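Long-range contacts in glucosidase (PDB 5Z3K), which acts as a beta-glucosidase of glycoside hydrolase family 39 and probably hydrolyses O-glycosidic bonds: residues P74-D79 / L123-Q128; A198-E203 / W226-D231; G367-I372 / L477-R482; N376-D381 / A416-Y421. All coordinates share one frame; numbering follows the deposited sequence.

Interaction 1 (P74-D79 / L123-Q128); sequences PDWSAD and LAKYEQ
Two backbone carbonyls grip Lys125 NZ: Trp76 O at 2.6 Å and Ala78 O at 2.9 Å. The ammonium lies above the carbonyl plane of Trp76, 36° out of it, and is tilted less from that of Ala78. The lysine leaves its helix with CG anti to the backbone N (chi1 -167°) and stays extended to its end, a length that lets it span from the helix to the loop. Both acceptors belong to a type I beta turn running from Asp75 to Ala78. Asp75 stiffens this turn as an Asx turn, its OD1 taking the backbone N of Ser77 at 2.8 Å and also Ser77 OG, both from the same face of the carboxylate. Beside the lysine, the Trp76 indole reaches Tyr126, with Trp76 CH2 4.0 Å from Tyr126 CD1. The polar edge of that indole is turned elsewhere, NE1 donating to the carbonyl of Asp64, while Tyr126 also packs on Met175 of helix 169-186. The contact thus joins the loop after strand 53-55 to the start of helix 123-138 at the surface of the barrel. No carboxylate pairs with Lys125 here, so its positive charge is probably stabilised by the two carbonyl dipoles.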
loop_
_atom_site.group_PDB
_atom_site.type_symbol
_atom_site.label_atom_id
_atom_site.label_comp_id
_atom_site.label_asym_id
_atom_site.label_seq_id
_atom_site.Cartn_x
_atom_site.Cartn_y
_atom_site.Cartn_z
ATOM N N PRO A 74 0.192 -19.062 -21.402
ATOM C CA PRO A 74 -1.205 -19.398 -21.721
ATOM C C PRO A 74 -1.442 -20.857 -22.061
ATOM O O PRO A 74 -2.574 -21.323 -21.902
ATOM C CB PRO A 74 -1.525 -18.492 -22.922
ATOM C CG PRO A 74 -0.208 -18.087 -23.467
ATOM C CD PRO A 74 0.767 -18.089 -22.339
ATOM N N ASP A 75 -0.427 -21.582 -22.520
ATOM C CA ASP A 75 -0.564 -22.969 -22.968
ATOM C C ASP A 75 0.477 -23.796 -22.230
ATOM O O ASP A 75 1.667 -23.738 -22.557
ATOM C CB ASP A 75 -0.371 -23.066 -24.483
ATOM C CG ASP A 75 -0.480 -24.486 -25.020
ATOM O OD1 ASP A 75 -0.353 -25.465 -24.257
ATOM O OD2 ASP A 75 -0.684 -24.615 -26.245
ATOM N N TRP A 76 0.033 -24.597 -21.264
ATOM C CA TRP A 76 0.994 -25.324 -20.440
ATOM C C TRP A 76 1.645 -26.504 -21.162
ATOM O O TRP A 76 2.539 -27.135 -20.588
ATOM C CB TRP A 76 0.318 -25.782 -19.146
ATOM C CG TRP A 76 0.259 -24.666 -18.140
ATOM C CD1 TRP A 76 -0.829 -23.896 -17.821
ATOM C CD2 TRP A 76 1.343 -24.179 -17.348
ATOM N NE1 TRP A 76 -0.482 -22.958 -16.867
ATOM C CE2 TRP A 76 0.845 -23.111 -16.561
ATOM C CE3 TRP A 76 2.689 -24.543 -17.221
ATOM C CZ2 TRP A 76 1.650 -22.408 -15.662
ATOM C CZ3 TRP A 76 3.488 -23.845 -16.321
ATOM C CH2 TRP A 76 2.962 -22.789 -15.551
ATOM N N SER A 77 1.257 -26.804 -22.400
ATOM C CA SER A 77 1.978 -27.801 -23.181
ATOM C C SER A 77 3.143 -27.205 -23.964
ATOM O O SER A 77 3.925 -27.960 -24.553
ATOM C CB SER A 77 1.020 -28.506 -24.147
ATOM O OG SER A 77 0.589 -27.628 -25.176
ATOM N N ALA A 78 3.281 -25.879 -23.976
ATOM C CA ALA A 78 4.290 -25.211 -24.789
ATOM C C ALA A 78 5.685 -25.369 -24.188
ATOM O O ALA A 78 5.856 -25.666 -23.005
ATOM C CB ALA A 78 3.957 -23.726 -24.947
ATOM N N ASP A 79 6.686 -25.161 -25.032
ATOM C CA ASP A 79 8.084 -25.215 -24.613
ATOM C C ASP A 79 8.388 -24.086 -23.631
ATOM O O ASP A 79 8.333 -22.911 -24.016
ATOM C CB ASP A 79 8.965 -25.119 -25.858
ATOM C CG ASP A 79 10.451 -25.167 -25.557
ATOM O OD1 ASP A 79 10.867 -25.110 -24.382
ATOM O OD2 ASP A 79 11.220 -25.255 -26.537
ATOM N N LEU A 123 4.835 -29.405 -11.048
ATOM C CA LEU A 123 5.587 -28.451 -10.237
ATOM C C LEU A 123 6.932 -28.125 -10.874
ATOM O O LEU A 123 7.392 -26.976 -10.817
ATOM C CB LEU A 123 5.769 -29.006 -8.821
ATOM C CG LEU A 123 6.206 -28.034 -7.723
ATOM C CD1 LEU A 123 5.159 -26.954 -7.520
ATOM C CD2 LEU A 123 6.501 -28.774 -6.411
ATOM N N ALA A 124 7.568 -29.116 -11.502
ATOM C CA ALA A 124 8.848 -28.873 -12.157
ATOM C C ALA A 124 8.707 -27.867 -13.296
ATOM O O ALA A 124 9.532 -26.954 -13.427
ATOM C CB ALA A 124 9.435 -30.194 -12.664
ATOM N N LYS A 125 7.659 -28.000 -14.120
ATOM C CA LYS A 125 7.461 -27.042 -15.206
ATOM C C LYS A 125 7.011 -25.685 -14.671
ATOM O O LYS A 125 7.436 -24.641 -15.180
ATOM C CB LYS A 125 6.452 -27.583 -16.224
ATOM C CG LYS A 125 6.407 -26.791 -17.551
ATOM C CD LYS A 125 5.495 -27.448 -18.569
ATOM C CE LYS A 125 5.795 -26.938 -19.970
ATOM N NZ LYS A 125 5.075 -27.704 -21.037
ATOM N N TYR A 126 6.145 -25.680 -13.653
ATOM C CA TYR A 126 5.777 -24.428 -12.996
ATOM C C TYR A 126 7.023 -23.652 -12.567
ATOM O O TYR A 126 7.151 -22.449 -12.824
ATOM C CB TYR A 126 4.870 -24.740 -11.798
ATOM C CG TYR A 126 4.296 -23.527 -11.091
ATOM C CD1 TYR A 126 3.169 -22.870 -11.591
ATOM C CD2 TYR A 126 4.870 -23.051 -9.921
ATOM C CE1 TYR A 126 2.633 -21.754 -10.928
ATOM C CE2 TYR A 126 4.343 -21.943 -9.257
ATOM C CZ TYR A 126 3.225 -21.305 -9.770
ATOM O OH TYR A 126 2.704 -20.201 -9.123
ATOM N N GLU A 127 7.979 -24.349 -11.949
ATOM C CA GLU A 127 9.193 -23.694 -11.471
ATOM C C GLU A 127 10.013 -23.114 -12.627
ATOM O O GLU A 127 10.525 -21.992 -12.522
ATOM C CB GLU A 127 10.016 -24.687 -10.641
ATOM C CG GLU A 127 11.297 -24.110 -10.046
ATOM C CD GLU A 127 11.981 -25.066 -9.071
ATOM O OE1 GLU A 127 11.351 -26.071 -8.679
ATOM O OE2 GLU A 127 13.140 -24.804 -8.687
ATOM N N GLN A 128 10.131 -23.840 -13.713
ATOM C CA GLN A 128 10.851 -23.339 -14.844
ATOM C C GLN A 128 10.178 -22.071 -15.406
ATOM O O GLN A 128 10.817 -21.149 -15.733
ATOM C CB GLN A 128 10.892 -24.379 -15.967
ATOM C CG GLN A 128 11.658 -25.633 -15.718
ATOM C CD GLN A 128 11.650 -26.523 -16.970
ATOM O OE1 GLN A 128 10.771 -27.318 -17.160
ATOM N NE2 GLN A 128 12.580 -26.294 -17.856
#

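Interaction 2 (A198-E203 / W226-D231); sequences AFPLNE and WMWYGD
Met227, a selenomethionine in this crystal, lays its chain against Ala198 at the ends of the neighbouring parallel strands 191-197 and 223-229 of the TIM barrel, joined by a beta-alpha-beta crossover. Its CB stays 4.8 Å from Ala198 CA. CG comes closer, 3.6 Å from Ala198 O, although chi1 of 91° holds it well away from a staggered position. SE follows at 4.2 Å from Ala198 CB, and the chain then bends (chi3 50°), bringing the terminal CE to 3.9 Å from Ala198 CA. The flexible, unbranched side chain can follow the backbone of Ala198 in this buried place, and Asp159 takes Ala198 N. The two tryptophans next to Met227 in the strand meet the loop mainly through Pro200. Its ring crosses Trp228 obliquely, with CG 3.6 Å from Trp228 CE3, while CD lies in the indole plane at the ring edge. Trp226 CE3 is 4.1 Å from the same CG. Proline also fits the second position of the type I turn from Phe199 to Asn202, where its restricted phi is close to the one this position takes. Ile242 of helix 238-252 packs on both indoles and on Leu201, and Trp228 NE1 donates to Asp238. Met227 O is buried without a hydrogen-bond partner, its nearest neighbour across the contact being the apolar Pro200 CG at 3.4 Å.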
loop_
_atom_site.group_PDB
_atom_site.type_symbol
_atom_site.label_atom_id
_atom_site.label_comp_id
_atom_site.label_asym_id
_atom_site.label_seq_id
_atom_site.Cartn_x
_atom_site.Cartn_y
_atom_site.Cartn_z
ATOM N N ALA A 198 -4.767 -13.288 4.644
ATOM C CA ALA A 198 -5.974 -12.468 4.660
ATOM C C ALA A 198 -6.460 -12.184 6.074
ATOM O O ALA A 198 -7.040 -11.121 6.320
ATOM C CB ALA A 198 -7.096 -13.150 3.869
ATOM N N PHE A 199 -6.256 -13.120 7.000
ATOM C CA PHE A 199 -6.774 -13.028 8.366
ATOM C C PHE A 199 -5.607 -13.079 9.349
ATOM O O PHE A 199 -5.410 -14.089 10.043
ATOM C CB PHE A 199 -7.775 -14.154 8.633
ATOM C CG PHE A 199 -8.908 -14.211 7.635
ATOM C CD1 PHE A 199 -9.469 -13.049 7.133
ATOM C CD2 PHE A 199 -9.411 -15.426 7.212
ATOM C CE1 PHE A 199 -10.506 -13.094 6.224
ATOM C CE2 PHE A 199 -10.449 -15.481 6.308
ATOM C CZ PHE A 199 -10.999 -14.316 5.812
ATOM N N PRO A 200 -4.821 -11.994 9.455
ATOM C CA PRO A 200 -3.530 -12.079 10.167
ATOM C C PRO A 200 -3.630 -12.266 11.672
ATOM O O PRO A 200 -2.598 -12.550 12.292
ATOM C CB PRO A 200 -2.852 -10.742 9.840
ATOM C CG PRO A 200 -3.988 -9.818 9.511
ATOM C CD PRO A 200 -5.014 -10.675 8.823
ATOM N N LEU A 201 -4.798 -12.095 12.289
ATOM C CA LEU A 201 -4.949 -12.424 13.703
ATOM C C LEU A 201 -5.594 -13.794 13.907
ATOM O O LEU A 201 -6.086 -14.082 15.002
ATOM C CB LEU A 201 -5.757 -11.350 14.435
ATOM C CG LEU A 201 -5.217 -9.912 14.420
ATOM C CD1 LEU A 201 -6.106 -8.983 15.245
ATOM C CD2 LEU A 201 -3.770 -9.858 14.904
ATOM N N ASN A 202 -5.607 -14.636 12.875
ATOM C CA ASN A 202 -6.186 -15.977 12.943
ATOM C C ASN A 202 -5.071 -17.000 12.786
ATOM O O ASN A 202 -4.337 -16.973 11.794
ATOM C CB ASN A 202 -7.240 -16.185 11.852
ATOM C CG ASN A 202 -8.576 -15.542 12.188
ATOM O OD1 ASN A 202 -8.703 -14.325 12.204
ATOM N ND2 ASN A 202 -9.588 -16.366 12.440
ATOM N N GLU A 203 -4.948 -17.911 13.751
ATOM C CA GLU A 203 -4.008 -19.010 13.589
ATOM C C GLU A 203 -4.495 -19.934 12.480
ATOM O O GLU A 203 -5.694 -20.042 12.216
ATOM C CB GLU A 203 -3.841 -19.780 14.900
ATOM C CG GLU A 203 -5.066 -20.578 15.290
ATOM C CD GLU A 203 -4.943 -21.194 16.673
ATOM O OE1 GLU A 203 -3.828 -21.176 17.241
ATOM O OE2 GLU A 203 -5.963 -21.694 17.188
ATOM N N TRP A 226 0.778 -9.686 4.287
ATOM C CA TRP A 226 -0.510 -9.826 4.960
ATOM C C TRP A 226 -1.372 -8.622 4.605
ATOM O O TRP A 226 -0.898 -7.654 4.007
ATOM C CB TRP A 226 -0.332 -9.941 6.485
ATOM C CG TRP A 226 0.509 -8.840 7.061
ATOM C CD1 TRP A 226 1.867 -8.744 7.011
ATOM C CD2 TRP A 226 0.051 -7.673 7.763
ATOM N NE1 TRP A 226 2.285 -7.591 7.631
ATOM C CE2 TRP A 226 1.190 -6.911 8.095
ATOM C CE3 TRP A 226 -1.209 -7.190 8.124
ATOM C CZ2 TRP A 226 1.108 -5.701 8.802
ATOM C CZ3 TRP A 226 -1.288 -5.982 8.816
ATOM C CH2 TRP A 226 -0.134 -5.254 9.142
HETATM N N MSE A 227 -2.649 -8.684 4.997
HETATM C CA MSE A 227 -3.599 -7.612 4.650
HETATM C C MSE A 227 -4.423 -7.155 5.845
HETATM O O MSE A 227 -4.565 -7.888 6.825
HETATM C CB MSE A 227 -4.536 -8.066 3.531
HETATM C CG MSE A 227 -5.854 -8.728 3.971
HETATM SE SE MSE A 227 -6.801 -9.230 2.314
HETATM C CE MSE A 227 -5.219 -10.066 1.648
ATOM N N TRP A 228 -4.975 -5.947 5.757
ATOM C CA TRP A 228 -5.882 -5.457 6.787
ATOM C C TRP A 228 -6.783 -4.367 6.213
ATOM O O TRP A 228 -6.327 -3.517 5.450
ATOM C CB TRP A 228 -5.143 -4.912 8.013
ATOM C CG TRP A 228 -6.106 -4.808 9.135
ATOM C CD1 TRP A 228 -6.699 -3.679 9.621
ATOM C CD2 TRP A 228 -6.661 -5.905 9.865
ATOM N NE1 TRP A 228 -7.575 -4.009 10.639
ATOM C CE2 TRP A 228 -7.575 -5.371 10.796
ATOM C CE3 TRP A 228 -6.471 -7.289 9.821
ATOM C CZ2 TRP A 228 -8.293 -6.176 11.678
ATOM C CZ3 TRP A 228 -7.183 -8.083 10.698
ATOM C CH2 TRP A 228 -8.075 -7.523 11.620
ATOM N N TYR A 229 -8.059 -4.399 6.596
ATOM C CA TYR A 229 -9.027 -3.383 6.214
ATOM C C TYR A 229 -9.699 -2.823 7.459
ATOM O O TYR A 229 -9.849 -3.520 8.465
ATOM C CB TYR A 229 -10.113 -3.942 5.289
ATOM C CG TYR A 229 -9.617 -4.575 4.018
ATOM C CD1 TYR A 229 -9.093 -3.800 2.988
ATOM C CD2 TYR A 229 -9.691 -5.951 3.837
ATOM C CE1 TYR A 229 -8.649 -4.383 1.805
ATOM C CE2 TYR A 229 -9.250 -6.542 2.668
ATOM C CZ TYR A 229 -8.731 -5.756 1.658
ATOM O OH TYR A 229 -8.297 -6.359 0.497
ATOM N N GLY A 230 -10.144 -1.571 7.370
ATOM C CA GLY A 230 -10.792 -0.928 8.504
ATOM C C GLY A 230 -12.307 -1.047 8.555
ATOM O O GLY A 230 -12.958 -0.228 9.206
ATOM N N ASP A 231 -12.890 -2.046 7.873
ATOM C CA ASP A 231 -14.345 -2.078 7.717
ATOM C C ASP A 231 -15.062 -2.072 9.057
ATOM O O ASP A 231 -16.067 -1.378 9.225
ATOM C CB ASP A 231 -14.782 -3.311 6.927
ATOM C CG ASP A 231 -14.345 -3.263 5.498
ATOM O OD1 ASP A 231 -13.192 -3.647 5.250
ATOM O OD2 ASP A 231 -15.143 -2.849 4.631
#

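Interaction 3 (G367-I372 / L477-R482); sequences GDTIRI and LIEITR
Ile370 and Ile480 form a hydrogen-bonded antiparallel pair, Ile370 N giving to Ile480 O at 2.8 Å in a bond that is nearly straight (175°), and Ile480 N returning the bond to Ile370 O. Ile372 and Ile478 repeat the exchange two residues along, and Arg482 N adds a bond to Asp368 O. The amides that point the other way find the next strands: Arg371 pairs with Gly362, while Leu477, Glu479 and Thr481 pair with Tyr443, Val441 and Arg439. Salt bridges pair the charged ends. Arg482 grips Asp368 side-on, NE to OD1 at 2.7 Å and NH2 to OD2 at 2.8 Å, both reaching the carboxylate from above its plane, with the two flat groups 54° apart. The bend at chi3 of Arg482 (58°) turns NE to that side. Arg371 and Glu479 run side by side, and Arg371 NE donates to Glu479 OE1 at 2.9 Å. Water 1 fills in the rest, accepting from Arg371 NH2 at 3.1 Å and donating to Glu479 OE2 at 2.9 Å. Arg371 NH1 is satisfied by the carbonyl of Gln339. Thr369 and Thr481, beta-branched residues at home in extended chain, share the face of Arg371 and Glu479. The isoleucines fill the opposite face, where Ile372 CD1 lies 4.0 Å from Ile480 CD1 and both side chains touch Ile428 of strand 423-429. A polar, partly exposed face and a buried one of isoleucines are consistent with the beta-sandwich domain that accompanies the barrel in family 39 enzymes.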
loop_
_atom_site.group_PDB
_atom_site.type_symbol
_atom_site.label_atom_id
_atom_site.label_comp_id
_atom_site.label_asym_id
_atom_site.label_seq_id
_atom_site.Cartn_x
_atom_site.Cartn_y
_atom_site.Cartn_z
ATOM N N GLY A 367 17.042 20.073 0.967
ATOM C CA GLY A 367 16.788 21.004 2.045
ATOM C C GLY A 367 15.914 22.193 1.704
ATOM O O GLY A 367 15.669 23.024 2.582
ATOM N N ASP A 368 15.412 22.296 0.478
ATOM C CA ASP A 368 14.694 23.493 0.041
ATOM C C ASP A 368 13.177 23.387 0.182
ATOM O O ASP A 368 12.473 24.359 -0.112
ATOM C CB ASP A 368 15.032 23.800 -1.426
ATOM C CG ASP A 368 16.349 24.542 -1.582
ATOM O OD1 ASP A 368 16.821 25.137 -0.584
ATOM O OD2 ASP A 368 16.905 24.528 -2.703
ATOM N N THR A 369 12.652 22.244 0.612
ATOM C CA THR A 369 11.209 22.044 0.693
ATOM C C THR A 369 10.876 21.360 2.012
ATOM O O THR A 369 11.389 20.272 2.281
ATOM C CB THR A 369 10.698 21.199 -0.482
ATOM O OG1 THR A 369 10.985 21.857 -1.726
ATOM C CG2 THR A 369 9.198 20.964 -0.361
ATOM N N ILE A 370 10.025 21.993 2.822
ATOM C CA ILE A 370 9.452 21.388 4.032
ATOM C C ILE A 370 8.004 21.013 3.740
ATOM O O ILE A 370 7.257 21.827 3.182
ATOM C CB ILE A 370 9.502 22.367 5.222
ATOM C CG1 ILE A 370 10.844 23.124 5.297
ATOM C CG2 ILE A 370 9.066 21.678 6.522
ATOM C CD1 ILE A 370 12.026 22.277 5.587
ATOM N N ARG A 371 7.583 19.806 4.145
ATOM C CA ARG A 371 6.194 19.370 3.983
ATOM C C ARG A 371 5.604 18.988 5.333
ATOM O O ARG A 371 6.189 18.176 6.057
ATOM C CB ARG A 371 6.085 18.187 3.024
ATOM C CG ARG A 371 6.424 18.567 1.601
ATOM C CD ARG A 371 6.182 17.442 0.588
ATOM N NE ARG A 371 6.449 17.986 -0.738
ATOM C CZ ARG A 371 7.221 17.420 -1.658
ATOM N NH1 ARG A 371 7.806 16.246 -1.432
ATOM N NH2 ARG A 371 7.391 18.037 -2.822
ATOM N N ILE A 372 4.441 19.550 5.656
ATOM C CA ILE A 372 3.753 19.258 6.915
ATOM C C ILE A 372 2.350 18.783 6.574
ATOM O O ILE A 372 1.540 19.545 6.027
ATOM C CB ILE A 372 3.708 20.464 7.867
ATOM C CG1 ILE A 372 5.122 20.946 8.222
ATOM C CG2 ILE A 372 2.940 20.078 9.129
ATOM C CD1 ILE A 372 5.469 22.331 7.632
ATOM N N LEU A 477 -1.942 19.867 3.499
ATOM C CA LEU A 477 -0.498 19.831 3.301
ATOM C C LEU A 477 -0.011 21.264 3.278
ATOM O O LEU A 477 -0.484 22.065 2.470
ATOM C CB LEU A 477 -0.108 19.125 1.999
ATOM C CG LEU A 477 1.389 19.138 1.680
ATOM C CD1 LEU A 477 2.145 18.331 2.725
ATOM C CD2 LEU A 477 1.643 18.550 0.278
ATOM N N ILE A 478 0.906 21.588 4.173
ATOM C CA ILE A 478 1.565 22.882 4.191
ATOM C C ILE A 478 2.944 22.676 3.608
ATOM O O ILE A 478 3.712 21.842 4.102
ATOM C CB ILE A 478 1.657 23.457 5.614
ATOM C CG1 ILE A 478 0.271 23.535 6.255
ATOM C CG2 ILE A 478 2.395 24.804 5.593
ATOM C CD1 ILE A 478 -0.756 24.296 5.427
ATOM N N GLU A 479 3.271 23.439 2.573
ATOM C CA GLU A 479 4.553 23.321 1.900
ATOM C C GLU A 479 5.292 24.643 2.033
ATOM O O GLU A 479 4.777 25.683 1.611
ATOM C CB GLU A 479 4.355 22.959 0.426
ATOM C CG GLU A 479 5.591 22.409 -0.220
ATOM C CD GLU A 479 5.262 21.663 -1.494
ATOM O OE1 GLU A 479 4.987 20.441 -1.433
ATOM O OE2 GLU A 479 5.250 22.326 -2.549
ATOM N N ILE A 480 6.488 24.605 2.613
ATOM C CA ILE A 480 7.338 25.788 2.761
ATOM C C ILE A 480 8.591 25.593 1.920
ATOM O O ILE A 480 9.273 24.569 2.043
ATOM C CB ILE A 480 7.703 26.046 4.232
ATOM C CG1 ILE A 480 6.441 26.073 5.081
ATOM C CG2 ILE A 480 8.447 27.370 4.373
ATOM C CD1 ILE A 480 6.714 25.964 6.527
ATOM N N THR A 481 8.893 26.564 1.057
ATOM C CA THR A 481 10.027 26.437 0.153
ATOM C C THR A 481 10.924 27.661 0.216
ATOM O O THR A 481 10.475 28.775 0.502
ATOM C CB THR A 481 9.577 26.233 -1.286
ATOM O OG1 THR A 481 8.666 27.289 -1.641
ATOM C CG2 THR A 481 8.881 24.892 -1.412
ATOM N N ARG A 482 12.205 27.437 -0.059
ATOM C CA ARG A 482 13.125 28.550 -0.223
ATOM C C ARG A 482 12.808 29.271 -1.527
ATOM O O ARG A 482 12.551 28.636 -2.555
ATOM C CB ARG A 482 14.574 28.060 -0.227
ATOM C CG ARG A 482 15.603 29.180 -0.340
ATOM C CD ARG A 482 17.016 28.639 -0.323
ATOM N NE ARG A 482 17.238 27.678 -1.394
ATOM C CZ ARG A 482 17.572 28.011 -2.636
ATOM N NH1 ARG A 482 17.725 29.288 -2.966
ATOM N NH2 ARG A 482 17.752 27.065 -3.548
HETATM O O HOH W 1 7.097 20.830 -4.221
#

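Interaction 4 (N376-D381 / A416-Y421); sequences NYAIPD and ARSTGY
Four ordered waters lie between Asn376-Ile379 and Ala416-Tyr421, and the direct hydrogen bonding across them comes down to Asn376 ND2 giving to Tyr421 O at 3.0 Å. The first segment leaves the end of strand 369-376 and the second leads into strand 423-429, in what is probably the beta-sandwich domain of family 39 enzymes. The second contains an ST turn, in which Gly420 N donates to Ser418 OG at 3.0 Å. Gly420 takes a positive phi (80°) at which a side chain would collide with the preceding carbonyl. Asn376 suits its place because one amide can both donate, through ND2, and accept, through OD1. Its chi1 (-167°) carries CG toward the other loop; there ND2 also donates to the carbonyl of Leu470, and OD1 accepts from water 2 at 2.8 Å, a water that in turn takes the amide of Tyr421. Water 3 lies within bonding distance of Asn376 OD1, Tyr377 O and Ser418 OG, the last at 2.7 Å. Further along, water 4 links Ile379 N to Ala416 O, and water 5 links Ile379 O to Ser418 N. At the outer end the Asp381-Arg417 salt bridge is modelled too short to trust. Tyr377 turns away, its hydroxyl bonding the carbonyl of Arg234. Apolar contacts complete the interface: Ala378 CB meets Ser418 CB at 3.5 Å, and Ile379 CD1 rests 3.9 Å from Ala416 CB.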
loop_
_atom_site.group_PDB
_atom_site.type_symbol
_atom_site.label_atom_id
_atom_site.label_comp_id
_atom_site.label_asym_id
_atom_site.label_seq_id
_atom_site.Cartn_x
_atom_site.Cartn_y
_atom_site.Cartn_z
ATOM N N ASN A 376 -7.352 15.490 10.052
ATOM C CA ASN A 376 -8.310 15.577 11.148
ATOM C C ASN A 376 -9.390 14.533 10.879
ATOM O O ASN A 376 -10.338 14.785 10.128
ATOM C CB ASN A 376 -8.888 16.994 11.243
ATOM C CG ASN A 376 -9.641 17.228 12.537
ATOM O OD1 ASN A 376 -9.641 16.376 13.428
ATOM N ND2 ASN A 376 -10.275 18.386 12.652
ATOM N N TYR A 377 -9.234 13.354 11.478
ATOM C CA TYR A 377 -10.124 12.223 11.255
ATOM C C TYR A 377 -10.809 11.824 12.556
ATOM O O TYR A 377 -10.160 11.722 13.600
ATOM C CB TYR A 377 -9.357 11.008 10.692
ATOM C CG TYR A 377 -10.251 9.793 10.603
ATOM C CD1 TYR A 377 -11.128 9.638 9.536
ATOM C CD2 TYR A 377 -10.277 8.843 11.616
ATOM C CE1 TYR A 377 -11.971 8.558 9.462
ATOM C CE2 TYR A 377 -11.134 7.759 11.557
ATOM C CZ TYR A 377 -11.979 7.629 10.473
ATOM O OH TYR A 377 -12.829 6.547 10.396
ATOM N N ALA A 378 -12.110 11.542 12.487
ATOM C CA ALA A 378 -12.881 11.137 13.660
ATOM C C ALA A 378 -13.449 9.741 13.441
ATOM O O ALA A 378 -14.173 9.511 12.467
ATOM C CB ALA A 378 -14.008 12.137 13.942
ATOM N N ILE A 379 -13.107 8.813 14.332
ATOM C CA ILE A 379 -13.792 7.517 14.341
ATOM C C ILE A 379 -15.273 7.754 14.612
ATOM O O ILE A 379 -15.613 8.461 15.580
ATOM C CB ILE A 379 -13.190 6.591 15.413
ATOM C CG1 ILE A 379 -11.736 6.233 15.089
ATOM C CG2 ILE A 379 -14.031 5.332 15.556
ATOM C CD1 ILE A 379 -10.975 5.679 16.292
ATOM N N PRO A 380 -16.188 7.225 13.804
ATOM C CA PRO A 380 -17.615 7.436 14.086
ATOM C C PRO A 380 -18.028 6.791 15.404
ATOM O O PRO A 380 -17.487 5.760 15.818
ATOM C CB PRO A 380 -18.315 6.782 12.888
ATOM C CG PRO A 380 -17.271 6.804 11.789
ATOM C CD PRO A 380 -15.965 6.583 12.496
ATOM N N ASP A 381 -19.018 7.413 16.059
ATOM C CA ASP A 381 -19.448 6.972 17.387
ATOM C C ASP A 381 -19.757 5.484 17.431
ATOM O O ASP A 381 -19.377 4.793 18.384
ATOM C CB ASP A 381 -20.683 7.755 17.840
ATOM C CG ASP A 381 -20.437 9.234 17.911
ATOM O OD1 ASP A 381 -19.382 9.635 18.443
ATOM O OD2 ASP A 381 -21.294 9.998 17.423
ATOM N N ALA A 416 -10.747 6.330 21.964
ATOM C CA ALA A 416 -10.108 7.077 20.886
ATOM C C ALA A 416 -11.048 8.052 20.187
ATOM O O ALA A 416 -10.847 8.339 19.000
ATOM C CB ALA A 416 -9.503 6.111 19.866
ATOM N N ARG A 417 -12.063 8.572 20.881
ATOM C CA ARG A 417 -12.930 9.588 20.294
ATOM C C ARG A 417 -12.105 10.805 19.884
ATOM O O ARG A 417 -11.140 11.169 20.557
ATOM C CB ARG A 417 -14.020 9.994 21.293
ATOM C CG ARG A 417 -14.908 11.152 20.833
ATOM C CD ARG A 417 -16.064 11.400 21.802
ATOM N NE ARG A 417 -16.796 10.164 22.084
ATOM C CZ ARG A 417 -17.752 9.671 21.304
ATOM N NH1 ARG A 417 -18.099 10.312 20.198
ATOM N NH2 ARG A 417 -18.362 8.538 21.630
ATOM N N SER A 418 -12.466 11.414 18.750
ATOM C CA SER A 418 -11.733 12.580 18.265
ATOM C C SER A 418 -11.843 13.732 19.258
ATOM O O SER A 418 -12.858 13.895 19.945
ATOM C CB SER A 418 -12.270 13.008 16.896
ATOM O OG SER A 418 -11.886 14.328 16.567
ATOM N N THR A 419 -10.771 14.525 19.350
ATOM C CA THR A 419 -10.804 15.708 20.206
ATOM C C THR A 419 -11.794 16.738 19.685
ATOM O O THR A 419 -12.265 17.583 20.454
ATOM C CB THR A 419 -9.402 16.320 20.325
ATOM O OG1 THR A 419 -8.497 15.338 20.842
ATOM C CG2 THR A 419 -9.396 17.517 21.265
ATOM N N GLY A 420 -12.145 16.662 18.409
ATOM C CA GLY A 420 -13.090 17.600 17.841
ATOM C C GLY A 420 -12.520 18.950 17.479
ATOM O O GLY A 420 -13.279 19.925 17.419
ATOM N N TYR A 421 -11.213 19.040 17.222
ATOM C CA TYR A 421 -10.631 20.280 16.721
ATOM C C TYR A 421 -11.380 20.788 15.496
ATOM O O TYR A 421 -11.773 20.014 14.617
ATOM C CB TYR A 421 -9.166 20.085 16.340
ATOM C CG TYR A 421 -8.253 19.724 17.483
ATOM C CD1 TYR A 421 -8.122 20.562 18.582
ATOM C CD2 TYR A 421 -7.495 18.561 17.445
ATOM C CE1 TYR A 421 -7.271 20.248 19.622
ATOM C CE2 TYR A 421 -6.642 18.235 18.485
ATOM C CZ TYR A 421 -6.543 19.082 19.572
ATOM O OH TYR A 421 -5.694 18.759 20.594
HETATM O O HOH W 2 -9.788 16.609 16.235
HETATM O O HOH W 3 -9.752 13.902 15.030
HETATM O O HOH W 4 -11.194 9.572 16.424
HETATM O O HOH W 5 -14.651 10.366 17.237
#

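How the interactions relate
From the N terminus, interaction 1 closes first, the 43 residues between its segments including helix 89-100 and barrel strand 104-109. Interaction 2 then opens and closes within a single beta-alpha-beta crossover, holding the loop after strand 191-197 to the next strand, 223-229. Later in the chain, interaction 3 opens at 367-372, and interaction 4 follows and closes at 416-421, before 477-482 completes interaction 3; the fourth is thus nested in the third, and none cross. Interactions 1 and 2 belong to the barrel, 3 and 4 to the beta-rich region. Interactions 2 and 4 come within about 7 Å at their nearest atoms, whereas the centres of 1 and 4 stand 54 Å apart.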